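Blue (Type 1) copper domain protein (Nitrosopumilus maritimus, PDB 5FC9) binds copper in an open mononuclear type 1 site built into a cupredoxin domain, and probably takes part in electron transfer. Local coordinates at residues I5-N8 with G9-D12; G17-S20 with P21-L24. One frame throughout, in Å; residues are numbered along the deposited sequence.

Contact 1 (I5-N8 with G9-D12); sequences IIPN and GNYD
Asn10 folds back onto Ile6 just where the chain leaves strand 3-6. Its CB lies 3.3 Å from Pro7 O and also touches the Ile6 CG2 methyl. The next atom, Asn10 CG, is 3.5 Å from Ile6 CG2, and Asn10 OD1 follows at 3.6 Å; with ND2 only slightly farther, the methyl sits over the flat of the amide rather than at its rim. CG stands anti to the backbone N (chi1 -179°), which carries the amide back across the isoleucine. At the tip, ND2 hydrogen-bonds to Gly17 O, and the side chain passes close to His42, a copper ligand. The backbone here is a type II beta turn, Pro7 to Asn10, closed by Asn10 N to Pro7 O at 3.1 Å with an N-H...O angle of 149°, the donor standing above the carbonyl plane. Gly9 holds the third place with phi 94°, where a CB would clash with Asn8 O. A type I turn follows, its Asp12 N bonded to Gly9 O at 3.0 Å. One water donates to Asn8 OD1 at 2.8 Å and hydrogen-bonds to Tyr11 OH at 3.0 Å; Tyr11 OH also hydrogen-bonds to Ser39 of a neighbouring subunit.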
loop_
_atom_site.group_PDB
_atom_site.type_symbol
_atom_site.label_atom_id
_atom_site.label_comp_id
_atom_site.label_asym_id
_atom_site.label_seq_id
_atom_site.Cartn_x
_atom_site.Cartn_y
_atom_site.Cartn_z
ATOM N N ILE A 5 12.123 15.469 -11.456
ATOM C CA ILE A 5 10.882 16.119 -11.085
ATOM C C ILE A 5 10.173 15.339 -9.985
ATOM O O ILE A 5 10.071 14.116 -10.074
ATOM C CB ILE A 5 9.933 16.239 -12.277
ATOM C CG1 ILE A 5 10.595 17.046 -13.401
ATOM C CG2 ILE A 5 8.601 16.859 -11.843
ATOM C CD1 ILE A 5 9.685 17.295 -14.577
ATOM N N ILE A 6 9.724 16.039 -8.950
ATOM C CA ILE A 6 8.803 15.455 -7.979
ATOM C C ILE A 6 7.391 15.785 -8.461
ATOM O O ILE A 6 6.979 16.943 -8.428
ATOM C CB ILE A 6 9.026 15.995 -6.545
ATOM C CG1 ILE A 6 10.512 15.965 -6.167
ATOM C CG2 ILE A 6 8.199 15.199 -5.550
ATOM C CD1 ILE A 6 10.797 16.663 -4.840
ATOM N N PRO A 7 6.653 14.776 -8.953
ATOM C CA PRO A 7 5.397 15.122 -9.617
ATOM C C PRO A 7 4.232 15.324 -8.664
ATOM O O PRO A 7 4.270 14.937 -7.488
ATOM C CB PRO A 7 5.141 13.907 -10.513
ATOM C CG PRO A 7 5.710 12.761 -9.717
ATOM C CD PRO A 7 6.975 13.343 -9.093
ATOM N N ASN A 8 3.182 15.941 -9.190
ATOM C CA ASN A 8 1.930 15.982 -8.469
ATOM C C ASN A 8 1.513 14.561 -8.138
ATOM O O ASN A 8 1.559 13.679 -8.998
ATOM C CB ASN A 8 0.850 16.673 -9.288
ATOM C CG ASN A 8 -0.459 16.769 -8.537
ATOM O OD1 ASN A 8 -1.314 15.896 -8.655
ATOM N ND2 ASN A 8 -0.615 17.823 -7.752
ATOM N N GLY A 9 1.135 14.344 -6.886
ATOM C CA GLY A 9 0.723 13.022 -6.450
ATOM C C GLY A 9 1.823 12.182 -5.838
ATOM O O GLY A 9 1.595 11.029 -5.462
ATOM N N ASN A 10 3.022 12.741 -5.742
ATOM C CA ASN A 10 4.126 12.051 -5.081
ATOM C C ASN A 10 3.823 11.756 -3.602
ATOM O O ASN A 10 4.357 10.804 -3.022
ATOM C CB ASN A 10 5.412 12.886 -5.239
ATOM C CG ASN A 10 6.632 12.225 -4.606
ATOM O OD1 ASN A 10 7.000 12.549 -3.477
ATOM N ND2 ASN A 10 7.244 11.281 -5.324
ATOM N N TYR A 11 2.945 12.543 -2.985
ATOM C CA TYR A 11 2.552 12.280 -1.599
ATOM C C TYR A 11 1.725 10.991 -1.432
ATOM O O TYR A 11 1.542 10.520 -0.316
ATOM C CB TYR A 11 1.746 13.456 -1.030
ATOM C CG TYR A 11 0.452 13.729 -1.762
ATOM C CD1 TYR A 11 0.407 14.638 -2.807
ATOM C CD2 TYR A 11 -0.722 13.072 -1.410
ATOM C CE1 TYR A 11 -0.767 14.892 -3.489
ATOM C CE2 TYR A 11 -1.904 13.326 -2.082
ATOM C CZ TYR A 11 -1.918 14.227 -3.123
ATOM O OH TYR A 11 -3.089 14.496 -3.802
ATOM N N ASP A 12 1.218 10.470 -2.543
ATOM C CA ASP A 12 0.369 9.272 -2.551
ATOM C C ASP A 12 1.179 8.070 -2.049
ATOM O O ASP A 12 2.376 7.959 -2.329
ATOM C CB ASP A 12 -0.156 9.052 -3.977
ATOM C CG ASP A 12 -1.332 8.098 -4.064
ATOM O OD1 ASP A 12 -1.647 7.390 -3.084
ATOM O OD2 ASP A 12 -1.896 8.048 -5.177
HETATM O O HOH W 1 -2.596 14.263 -6.724
#

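Contact 2 (G17-S20 with P21-L24)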
loop_
_atom_site.group_PDB
_atom_site.type_symbol
_atom_site.label_atom_id
_atom_site.label_comp_id
_atom_site.label_asym_id
_atom_site.label_seq_id
_atom_site.Cartn_x
_atom_site.Cartn_y
_atom_site.Cartn_z
ATOM N N GLY A 17 3.523 8.097 -9.268
ATOM C CA GLY A 17 3.820 9.342 -8.584
ATOM C C GLY A 17 5.262 9.439 -8.125
ATOM O O GLY A 17 5.641 10.401 -7.470
ATOM N N PHE A 18 6.069 8.441 -8.467
ATOM C CA PHE A 18 7.464 8.440 -8.045
ATOM C C PHE A 18 8.271 9.502 -8.803
ATOM O O PHE A 18 7.809 10.061 -9.803
ATOM C CB PHE A 18 8.099 7.046 -8.213
ATOM C CG PHE A 18 7.754 6.347 -9.509
ATOM C CD1 PHE A 18 8.108 6.894 -10.728
ATOM C CD2 PHE A 18 7.127 5.104 -9.493
ATOM C CE1 PHE A 18 7.798 6.245 -11.913
ATOM C CE2 PHE A 18 6.831 4.450 -10.672
ATOM C CZ PHE A 18 7.161 5.020 -11.880
ATOM N N TYR A 19 9.469 9.777 -8.292
ATOM C CA TYR A 19 10.392 10.735 -8.905
ATOM C C TYR A 19 10.633 10.408 -10.365
ATOM O O TYR A 19 10.708 9.245 -10.735
ATOM C CB TYR A 19 11.736 10.739 -8.167
ATOM C CG TYR A 19 11.630 10.944 -6.674
ATOM C CD1 TYR A 19 10.846 11.965 -6.143
ATOM C CD2 TYR A 19 12.303 10.111 -5.799
ATOM C CE1 TYR A 19 10.737 12.148 -4.774
ATOM C CE2 TYR A 19 12.201 10.274 -4.428
ATOM C CZ TYR A 19 11.416 11.297 -3.917
ATOM O OH TYR A 19 11.290 11.488 -2.561
ATOM N N SER A 20 10.777 11.448 -11.186
ATOM C CA SER A 20 10.938 11.280 -12.623
ATOM C C SER A 20 12.191 11.987 -13.120
ATOM O O SER A 20 12.224 13.209 -13.152
ATOM C CB SER A 20 9.710 11.830 -13.353
ATOM O OG SER A 20 9.781 11.578 -14.743
ATOM N N PRO A 21 13.216 11.225 -13.525
ATOM C CA PRO A 21 13.287 9.765 -13.550
ATOM C C PRO A 21 13.624 9.200 -12.182
ATOM O O PRO A 21 14.213 9.898 -11.358
ATOM C CB PRO A 21 14.428 9.492 -14.528
ATOM C CG PRO A 21 15.314 10.674 -14.369
ATOM C CD PRO A 21 14.397 11.863 -14.173
ATOM N N LEU A 22 13.282 7.938 -11.958
ATOM C CA LEU A 22 13.518 7.306 -10.672
ATOM C C LEU A 22 15.007 6.994 -10.476
ATOM O O LEU A 22 15.496 6.958 -9.348
ATOM C CB LEU A 22 12.675 6.040 -10.567
ATOM C CG LEU A 22 12.548 5.399 -9.191
ATOM C CD1 LEU A 22 12.030 6.401 -8.185
ATOM C CD2 LEU A 22 11.613 4.207 -9.312
ATOM N N ASN A 23 15.710 6.755 -11.580
ATOM C CA ASN A 23 17.167 6.664 -11.569
ATOM C C ASN A 23 17.702 7.626 -12.608
ATOM O O ASN A 23 17.480 7.430 -13.800
ATOM C CB ASN A 23 17.667 5.245 -11.870
ATOM C CG ASN A 23 19.195 5.161 -11.873
ATOM O OD1 ASN A 23 19.860 5.825 -11.080
ATOM N ND2 ASN A 23 19.748 4.350 -12.773
ATOM N N LEU A 24 18.375 8.674 -12.150
ATOM C CA LEU A 24 18.964 9.653 -13.054
ATOM C C LEU A 24 20.405 9.261 -13.330
ATOM O O LEU A 24 21.210 9.217 -12.407
ATOM C CB LEU A 24 18.896 11.058 -12.447
ATOM C CG LEU A 24 19.558 12.149 -13.296
ATOM C CD1 LEU A 24 18.715 12.444 -14.516
ATOM C CD2 LEU A 24 19.825 13.419 -12.479
#
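A cis-proline bend at Ser20-Pro21 turns the loop after strand 3-6 into strand 23-26 of the cupredoxin fold, and Phe18, Tyr19 and Leu22 pack around it. The cis peptide is evident in the separation of Ser20 CA and Pro21 CA, 2.9 Å. It also sets Pro21 CD beside the preceding carbonyl, 2.8 Å from Ser20 O. The chain doubles back so sharply that Tyr19 CA and Leu22 CA are 5.0 Å apart. Tyr19 O and Leu22 N are only 3.1 Å from each other, yet the angle is too poor for a hydrogen bond, so none closes the bend itself; apolar contacts pack around it, and Ser20 and Leu22 bond outward to the backbones of Ile5 and Leu91. Leu22 supplies most of that packing. Its CB lies 3.8 Å from Tyr19 O, while its CD1 branch reaches Phe18 CB at 4.0 Å and Tyr19 CB at 4.3 Å. The other branch, CD2, lies over one face of the Phe18 ring, which is brought there by a chi1 of 43°, CG being squeezed between the backbone N and the carbonyl carbon. An alanine at Pro21 would lack the ring that favours the cis bond, so the peptide would probably relax to trans and swing Leu22 off Phe18. Val49 and Lys79 of a neighbouring subunit pack on Phe18 and Leu22. The Tyr19 ring lies beside the metal site, touching the copper ligand Cys82, and its OH hydrogen-bonds to Arg88 O. With the proline third of four residues, a Pro21 psi of 158° and no closing hydrogen bond, the bend has the character of a type VIb turn.

Overall arrangement
Both contacts lie on the connection between strands 3-6 and 23-26, contact 1 at its start and contact 2 at its end, their centres about 10 Å apart. Contact 2 is the more buried, its centre about 8 Å from the chain centre against about 11 Å for the partly buried contact 1. Their chemistry differs accordingly: contact 1 relies on backbone hydrogen bonds, an amide and a water, contact 2 on apolar side chains and a cis peptide. They meet directly, probably through a hydrogen bond from Ile5 N to Ser20 O, and Pro7 packs on the Gly17 and Phe18 carbonyls. Each places one side chain near the copper, Asn10 about 4 Å and Tyr19 about 5 Å from the ion at the nearest atoms.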